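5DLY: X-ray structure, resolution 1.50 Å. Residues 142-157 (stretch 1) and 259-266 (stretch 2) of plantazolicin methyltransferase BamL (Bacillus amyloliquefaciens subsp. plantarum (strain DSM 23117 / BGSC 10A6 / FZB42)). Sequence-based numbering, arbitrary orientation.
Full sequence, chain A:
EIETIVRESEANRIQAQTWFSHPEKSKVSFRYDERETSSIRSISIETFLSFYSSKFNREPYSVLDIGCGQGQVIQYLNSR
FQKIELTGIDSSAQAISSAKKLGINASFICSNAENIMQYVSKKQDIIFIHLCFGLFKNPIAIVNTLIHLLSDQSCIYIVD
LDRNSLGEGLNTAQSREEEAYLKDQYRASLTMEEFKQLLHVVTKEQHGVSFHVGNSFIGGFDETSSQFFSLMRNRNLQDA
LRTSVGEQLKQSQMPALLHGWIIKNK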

ATOM      1  N   ILE A 142     -10.682   6.818   6.257  1.00 11.54           N
ATOM      2  CA  ILE A 142     -10.548   5.532   5.580  1.00 11.38           C
ATOM      3  C   ILE A 142      -9.921   4.499   6.507  1.00 11.32           C
ATOM      4  O   ILE A 142     -10.417   3.377   6.613  1.00 10.86           O
ATOM      5  CB  ILE A 142      -9.761   5.656   4.258  1.00 11.46           C
ATOM      6  CG1 ILE A 142     -10.663   6.314   3.209  1.00 12.07           C
ATOM      7  CG2 ILE A 142      -9.293   4.283   3.767  1.00 11.85           C
ATOM      8  CD1 ILE A 142      -9.937   6.858   1.998  1.00 12.02           C
ATOM      9  N   VAL A 143      -8.851   4.879   7.196  1.00 11.13           N
ATOM     10  CA  VAL A 143      -8.206   3.952   8.128  1.00 11.52           C
ATOM     11  C   VAL A 143      -9.136   3.516   9.272  1.00 11.45           C
ATOM     12  O   VAL A 143      -9.176   2.333   9.608  1.00 11.25           O
ATOM     13  CB  VAL A 143      -6.864   4.492   8.670  1.00 11.69           C
ATOM     14  CG1 VAL A 143      -6.304   3.547   9.720  1.00 12.07           C
ATOM     15  CG2 VAL A 143      -5.870   4.661   7.535  1.00 12.26           C
ATOM     16  N   ASN A 144      -9.863   4.462   9.879  1.00 11.62           N
ATOM     17  CA  ASN A 144     -10.837   4.115  10.934  1.00 12.13           C
ATOM     18  C   ASN A 144     -11.853   3.091  10.421  1.00 11.52           C
ATOM     19  O   ASN A 144     -12.168   2.113  11.089  1.00 11.54           O
ATOM     20  CB  ASN A 144     -11.593   5.354  11.428  1.00 12.99           C
ATOM     21  CG  ASN A 144     -10.732   6.311  12.249  1.00 14.15           C
ATOM     22  OD1 ASN A 144     -11.022   7.514  12.308  1.00 16.25           O
ATOM     23  ND2 ASN A 144      -9.696   5.797  12.886  1.00 14.16           N
ATOM     24  N   THR A 145     -12.356   3.322   9.212  1.00 11.01           N
ATOM     25  CA  THR A 145     -13.285   2.393   8.578  1.00 11.13           C
ATOM     26  C   THR A 145     -12.663   1.011   8.351  1.00 10.87           C
ATOM     27  O   THR A 145     -13.280  -0.014   8.658  1.00 11.21           O
ATOM     28  CB  THR A 145     -13.798   2.990   7.261  1.00 11.39           C
ATOM     29  OG1 THR A 145     -14.611   4.128   7.568  1.00 12.31           O
ATOM     30  CG2 THR A 145     -14.625   1.972   6.479  1.00 11.89           C
ATOM     31  N   LEU A 146     -11.440   0.984   7.825  1.00 10.30           N
ATOM     32  CA  LEU A 146     -10.762  -0.283   7.577  1.00 10.26           C
ATOM     33  C   LEU A 146     -10.499  -1.089   8.847  1.00 10.31           C
ATOM     34  O   LEU A 146     -10.577  -2.314   8.840  1.00 10.06           O
ATOM     35  CB  LEU A 146      -9.477  -0.059   6.776  1.00 10.13           C
ATOM     36  CG  LEU A 146      -9.699   0.467   5.347  1.00 10.33           C
ATOM     37  CD1 LEU A 146      -8.377   0.863   4.712  1.00 10.71           C
ATOM     38  CD2 LEU A 146     -10.435  -0.532   4.460  1.00 10.44           C
ATOM     39  N   ILE A 147     -10.228  -0.400   9.949  1.00 10.24           N
ATOM     40  CA  ILE A 147     -10.053  -1.090  11.226  1.00 10.84           C
ATOM     41  C   ILE A 147     -11.313  -1.883  11.622  1.00 11.18           C
ATOM     42  O   ILE A 147     -11.201  -2.981  12.177  1.00 11.57           O
ATOM     43  CB  ILE A 147      -9.564  -0.119  12.312  1.00 10.79           C
ATOM     44  CG1 ILE A 147      -8.118   0.277  11.992  1.00 10.85           C
ATOM     45  CG2 ILE A 147      -9.594  -0.765  13.689  1.00 11.27           C
ATOM     46  CD1 ILE A 147      -7.547   1.389  12.845  1.00 11.28           C
ATOM     47  N   HIS A 148     -12.500  -1.364  11.295  1.00 12.43           N
ATOM     48  CA  HIS A 148     -13.757  -2.103  11.548  1.00 13.33           C
ATOM     49  C   HIS A 148     -13.847  -3.432  10.812  1.00 13.22           C
ATOM     50  O   HIS A 148     -14.582  -4.330  11.243  1.00 13.43           O
ATOM     51  CB  HIS A 148     -14.995  -1.294  11.155  1.00 14.46           C
ATOM     52  CG  HIS A 148     -15.058   0.068  11.763  1.00 16.08           C
ATOM     53  ND1 HIS A 148     -14.803   0.303  13.096  1.00 17.05           N
ATOM     54  CD2 HIS A 148     -15.375   1.267  11.222  1.00 16.94           C
ATOM     55  CE1 HIS A 148     -14.945   1.591  13.348  1.00 17.52           C
ATOM     56  NE2 HIS A 148     -15.280   2.201  12.226  1.00 17.46           N
ATOM     57  N   LEU A 149     -13.141  -3.528   9.684  1.00 12.59           N
ATOM     58  CA  LEU A 149     -13.168  -4.718   8.832  1.00 12.24           C
ATOM     59  C   LEU A 149     -12.080  -5.737   9.169  1.00 12.13           C
ATOM     60  O   LEU A 149     -12.040  -6.804   8.571  1.00 12.18           O
ATOM     61  CB  LEU A 149     -13.083  -4.323   7.349  1.00 12.53           C
ATOM     62  CG  LEU A 149     -14.355  -3.765   6.711  1.00 13.04           C
ATOM     63  CD1 LEU A 149     -14.059  -3.281   5.300  1.00 13.65           C
ATOM     64  CD2 LEU A 149     -15.454  -4.822   6.692  1.00 13.45           C
ATOM     65  N   LEU A 150     -11.212  -5.420  10.118  1.00 12.14           N
ATOM     66  CA  LEU A 150     -10.136  -6.349  10.496  1.00 12.10           C
ATOM     67  C   LEU A 150     -10.668  -7.563  11.250  1.00 12.67           C
ATOM     68  O   LEU A 150     -11.487  -7.428  12.166  1.00 13.28           O
ATOM     69  CB  LEU A 150      -9.068  -5.642  11.326  1.00 12.51           C
ATOM     70  CG  LEU A 150      -8.159  -4.657  10.594  1.00 12.33           C
ATOM     71  CD1 LEU A 150      -7.314  -3.918  11.627  1.00 12.45           C
ATOM     72  CD2 LEU A 150      -7.291  -5.330   9.533  1.00 12.95           C
ATOM     73  N   SER A 151     -10.211  -8.745  10.844  1.00 12.49           N
ATOM     74  CA  SER A 151     -10.524  -9.985  11.552  1.00 12.81           C
ATOM     75  C   SER A 151      -9.783 -10.028  12.887  1.00 13.33           C
ATOM     76  O   SER A 151      -8.941  -9.161  13.184  1.00 13.13           O
ATOM     77  CB  SER A 151     -10.157 -11.199  10.691  1.00 12.90           C
ATOM     78  OG  SER A 151      -8.756 -11.426  10.713  1.00 13.08           O
ATOM     79  N   ASP A 152     -10.076 -11.045  13.692  1.00 13.94           N
ATOM     80  CA  ASP A 152      -9.415 -11.197  14.986  1.00 14.21           C
ATOM     81  C   ASP A 152      -7.902 -11.439  14.872  1.00 14.11           C
ATOM     82  O   ASP A 152      -7.174 -11.182  15.818  1.00 14.53           O
ATOM     83  CB  ASP A 152     -10.072 -12.319  15.800  1.00 15.41           C
ATOM     84  CG  ASP A 152     -11.504 -11.996  16.201  1.00 16.28           C
ATOM     85  OD1 ASP A 152     -11.891 -10.813  16.149  1.00 17.33           O
ATOM     86  OD2 ASP A 152     -12.246 -12.928  16.587  1.00 17.28           O
ATOM     87  N   GLN A 153      -7.453 -11.940  13.720  1.00 13.73           N
ATOM     88  CA  GLN A 153      -6.027 -12.130  13.434  1.00 13.99           C
ATOM     89  C   GLN A 153      -5.727 -11.502  12.082  1.00 12.38           C
ATOM     90  O   GLN A 153      -5.958 -12.111  11.036  1.00 12.06           O
ATOM     91  CB  GLN A 153      -5.662 -13.614  13.413  1.00 16.09           C
ATOM     92  CG  GLN A 153      -5.696 -14.276  14.786  1.00 18.82           C
ATOM     93  CD  GLN A 153      -5.333 -15.746  14.740  1.00 20.71           C
ATOM     94  OE1 GLN A 153      -5.863 -16.505  13.929  1.00 23.15           O
ATOM     95  NE2 GLN A 153      -4.423 -16.156  15.611  1.00 22.38           N
ATOM     96  N   SER A 154      -5.204 -10.280  12.095  1.00 11.23           N
ATOM     97  CA  SER A 154      -5.166  -9.498  10.864  1.00 10.52           C
ATOM     98  C   SER A 154      -4.166  -8.359  10.901  1.00 10.50           C
ATOM     99  O   SER A 154      -3.669  -7.971  11.959  1.00 10.63           O
ATOM    100  CB  SER A 154      -6.555  -8.906  10.580  1.00 10.40           C
ATOM    101  OG  SER A 154      -6.929  -8.045  11.648  1.00 10.12           O
ATOM    102  N   CYS A 155      -3.913  -7.790   9.724  1.00 10.34           N
ATOM    103  CA  CYS A 155      -3.147  -6.558   9.647  1.00 10.18           C
ATOM    104  C   CYS A 155      -3.544  -5.720   8.446  1.00  9.59           C
ATOM    105  O   CYS A 155      -3.961  -6.254   7.414  1.00  9.37           O
ATOM    106  CB  CYS A 155      -1.637  -6.835   9.612  1.00 10.91           C
ATOM    107  SG  CYS A 155      -1.133  -7.831   8.202  1.00 13.11           S
ATOM    108  N   ILE A 156      -3.427  -4.405   8.614  1.00  8.93           N
ATOM    109  CA  ILE A 156      -3.357  -3.461   7.493  1.00  8.59           C
ATOM    110  C   ILE A 156      -1.878  -3.203   7.256  1.00  8.45           C
ATOM    111  O   ILE A 156      -1.164  -2.864   8.202  1.00  8.51           O
ATOM    112  CB  ILE A 156      -4.046  -2.110   7.800  1.00  8.71           C
ATOM    113  CG1 ILE A 156      -5.473  -2.331   8.308  1.00  8.89           C
ATOM    114  CG2 ILE A 156      -4.063  -1.225   6.549  1.00  8.70           C
ATOM    115  CD1 ILE A 156      -6.222  -1.071   8.690  1.00  9.21           C
ATOM    116  N   TYR A 157      -1.421  -3.342   6.014  1.00  8.24           N
ATOM    117  CA  TYR A 157      -0.049  -2.989   5.647  1.00  8.00           C
ATOM    118  C   TYR A 157      -0.081  -1.849   4.635  1.00  8.06           C
ATOM    119  O   TYR A 157      -0.701  -1.968   3.580  1.00  7.88           O
ATOM    120  CB  TYR A 157       0.712  -4.209   5.104  1.00  8.17           C
ATOM    121  CG  TYR A 157       2.169  -3.958   4.747  1.00  8.14           C
ATOM    122  CD1 TYR A 157       2.983  -3.177   5.567  1.00  8.28           C
ATOM    123  CD2 TYR A 157       2.739  -4.524   3.595  1.00  8.27           C
ATOM    124  CE1 TYR A 157       4.325  -2.954   5.249  1.00  8.29           C
ATOM    125  CE2 TYR A 157       4.077  -4.313   3.273  1.00  8.28           C
ATOM    126  CZ  TYR A 157       4.860  -3.513   4.102  1.00  8.28           C
ATOM    127  OH  TYR A 157       6.187  -3.284   3.796  1.00  8.77           O
ATOM    128  N   HIS A 259       6.659   2.528   5.750  1.00 10.36           N
ATOM    129  CA  HIS A 259       6.027   1.224   5.946  1.00 10.57           C
ATOM    130  C   HIS A 259       5.266   1.264   7.255  1.00 10.39           C
ATOM    131  O   HIS A 259       5.849   1.559   8.295  1.00 10.78           O
ATOM    132  CB  HIS A 259       7.079   0.113   6.001  1.00 10.99           C
ATOM    133  CG  HIS A 259       7.957   0.062   4.796  1.00 11.35           C
ATOM    134  ND1 HIS A 259       9.021   0.919   4.625  1.00 12.08           N
ATOM    135  CD2 HIS A 259       7.931  -0.734   3.698  1.00 11.74           C
ATOM    136  CE1 HIS A 259       9.605   0.665   3.470  1.00 12.26           C
ATOM    137  NE2 HIS A 259       8.976  -0.341   2.896  1.00 12.32           N
ATOM    138  N   GLY A 260       3.965   0.999   7.207  1.00  9.86           N
ATOM    139  CA  GLY A 260       3.125   1.068   8.405  1.00  9.73           C
ATOM    140  C   GLY A 260       2.279  -0.174   8.543  1.00  9.50           C
ATOM    141  O   GLY A 260       1.778  -0.702   7.544  1.00  9.25           O
ATOM    142  N   TRP A 261       2.161  -0.668   9.775  1.00  9.55           N
ATOM    143  CA  TRP A 261       1.315  -1.814  10.086  1.00  9.55           C
ATOM    144  C   TRP A 261       0.330  -1.457  11.173  1.00  9.59           C
ATOM    145  O   TRP A 261       0.694  -0.811  12.169  1.00  9.60           O
ATOM    146  CB  TRP A 261       2.136  -3.013  10.590  1.00  9.75           C
ATOM    147  CG  TRP A 261       3.242  -3.459   9.693  1.00  9.83           C
ATOM    148  CD1 TRP A 261       4.469  -2.884   9.566  1.00 10.14           C
ATOM    149  CD2 TRP A 261       3.228  -4.588   8.813  1.00  9.98           C
ATOM    150  NE1 TRP A 261       5.223  -3.571   8.647  1.00 10.06           N
ATOM    151  CE2 TRP A 261       4.490  -4.630   8.177  1.00 10.17           C
ATOM    152  CE3 TRP A 261       2.280  -5.581   8.513  1.00 10.22           C
ATOM    153  CZ2 TRP A 261       4.821  -5.609   7.235  1.00 10.06           C
ATOM    154  CZ3 TRP A 261       2.608  -6.558   7.572  1.00 10.04           C
ATOM    155  CH2 TRP A 261       3.872  -6.562   6.944  1.00 10.31           C
ATOM    156  N   ILE A 262      -0.919  -1.870  10.969  1.00 10.06           N
ATOM    157  CA  ILE A 262      -1.945  -1.856  11.999  1.00 10.62           C
ATOM    158  C   ILE A 262      -2.306  -3.324  12.218  1.00 11.56           C
ATOM    159  O   ILE A 262      -2.831  -3.991  11.318  1.00 11.63           O
ATOM    160  CB  ILE A 262      -3.155  -0.996  11.575  1.00 10.42           C
ATOM    161  CG1 ILE A 262      -2.759   0.481  11.505  1.00 10.31           C
ATOM    162  CG2 ILE A 262      -4.305  -1.126  12.564  1.00 10.52           C
ATOM    163  CD1 ILE A 262      -3.664   1.315  10.619  1.00 10.76           C
ATOM    164  N   ILE A 263      -1.987  -3.830  13.408  1.00 12.46           N
ATOM    165  CA  ILE A 263      -2.022  -5.266  13.690  1.00 13.44           C
ATOM    166  C   ILE A 263      -3.092  -5.580  14.731  1.00 13.62           C
ATOM    167  O   ILE A 263      -3.087  -5.004  15.815  1.00 13.42           O
ATOM    168  CB  ILE A 263      -0.643  -5.751  14.200  1.00 13.98           C
ATOM    169  CG1 ILE A 263       0.428  -5.528  13.126  1.00 14.60           C
ATOM    170  CG2 ILE A 263      -0.692  -7.223  14.612  1.00 14.69           C
ATOM    171  CD1 ILE A 263       1.795  -5.189  13.688  1.00 15.53           C
ATOM    172  N   LYS A 264      -4.013  -6.473  14.390  1.00 14.56           N
ATOM    173  CA  LYS A 264      -5.025  -6.907  15.351  1.00 15.99           C
ATOM    174  C   LYS A 264      -4.818  -8.367  15.743  1.00 17.20           C
ATOM    175  O   LYS A 264      -4.730  -9.263  14.893  1.00 16.03           O
ATOM    176  CB  LYS A 264      -6.455  -6.659  14.838  1.00 16.31           C
ATOM    177  CG  LYS A 264      -7.539  -6.952  15.872  1.00 17.25           C
ATOM    178  CD  LYS A 264      -8.908  -6.539  15.360  1.00 17.23           C
ATOM    179  CE  LYS A 264      -9.994  -6.809  16.394  1.00 18.03           C
ATOM    180  NZ  LYS A 264     -11.262  -6.128  16.019  1.00 18.35           N
ATOM    181  N   ASN A 265      -4.748  -8.593  17.049  1.00 19.56           N
ATOM    182  CA  ASN A 265      -4.611  -9.930  17.594  1.00 22.02           C
ATOM    183  C   ASN A 265      -5.496 -10.058  18.828  1.00 22.87           C
ATOM    184  O   ASN A 265      -5.089  -9.702  19.939  1.00 23.39           O
ATOM    185  CB  ASN A 265      -3.147 -10.225  17.926  1.00 23.71           C
ATOM    186  CG  ASN A 265      -2.903 -11.681  18.294  1.00 24.87           C
ATOM    187  OD1 ASN A 265      -3.780 -12.536  18.152  1.00 26.56           O
ATOM    188  ND2 ASN A 265      -1.700 -11.969  18.766  1.00 26.68           N
ATOM    189  N   LYS A 266      -6.712 -10.556  18.616  1.00 24.39           N
ATOM    190  CA  LYS A 266      -7.686 -10.733  19.695  1.00 25.77           C
ATOM    191  C   LYS A 266      -7.304 -11.898  20.604  1.00 26.91           C
ATOM    192  O   LYS A 266      -7.081 -13.011  20.135  1.00 27.42           O
ATOM    193  CB  LYS A 266      -9.089 -10.933  19.116  1.00 26.37           C
ATOM    194  CG  LYS A 266     -10.199 -11.073  20.148  1.00 27.53           C
ATOM    195  CD  LYS A 266     -11.549 -10.761  19.522  1.00 28.25           C
ATOM    196  CE  LYS A 266     -12.699 -11.031  20.479  1.00 29.27           C
ATOM    197  NZ  LYS A 266     -13.975 -10.503  19.919  1.00 30.01           N
TER
HETATM  198  O   HOH W   1     -12.569  -5.419  13.635  1.00 25.20           O
HETATM  199  O   HOH W   2     -12.292  -8.588  14.638  1.00 16.87           O

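Two distant stretches of plantazolicin methyltransferase BamL pair as antiparallel strands, running from the Gln153-Asn265 pair to Tyr157-Trp261, burying 858 Å² between them. Backbone hydrogen bonds set the register. Ser154 N to Lys264 O (3.0 Å) and Lys264 N to Ser154 O (2.9 Å) close one ring; Ile156 N to Ile262 O (2.8 Å) and Ile262 N to Ile156 O (3.0 Å) close the next. Lys266 N to Asp152 O (2.9 Å) extends the ladder to the corner at Asp152 and Gln153. Between these bonds CA-H...O contacts fill in, the shortest from Cys155 CA to Ile262 O (3.1 Å).

Apolar packing surrounds Ile262, on the face it shares with Ile156. Ile262, in m,t, is buried against the helix and its neighbours: CD1 meets Val143 CG1 at 3.6 Å and Ile156 CD1 at 4.0 Å, while CG2 lies 4.1 Å from Ile147 CG1 and 4.2 Å from Leu150 CD1. Branched aliphatic side chains suit this buried junction of helix and sheet.

Aromatic contacts occupy the face of Cys155, Tyr157 and Trp261. The Tyr157 ring, placed by a t chi1, forms an offset stack on the six-membered ring of Trp261, centroids 3.9 Å apart and planes at 19°; Cys155 SG sits at that ring's edge, 4.0 Å from Trp261 CZ3. Trp261 NE1 is hydrogen-bonded elsewhere in the structure.

Polar contacts gather near the corner. The small Ser154 side chain, chi1 p, lets OG donate to Ser151 O (2.8 Å) while remaining 3.5 Å from Lys264 CB. Lys264 is fully extended: its CD passes 3.4 Å from Ser151 O, and its NZ reaches water 1 (2.8 Å) and water 2 (3.0 Å). Both waters bind Leu150 O, and water 2 also binds Asp152 OD1 (2.7 Å), linking lysine to carboxylate indirectly. Asp152 OD1 and Lys266 NZ, 4.3 Å apart, are oppositely charged but beyond a salt bridge.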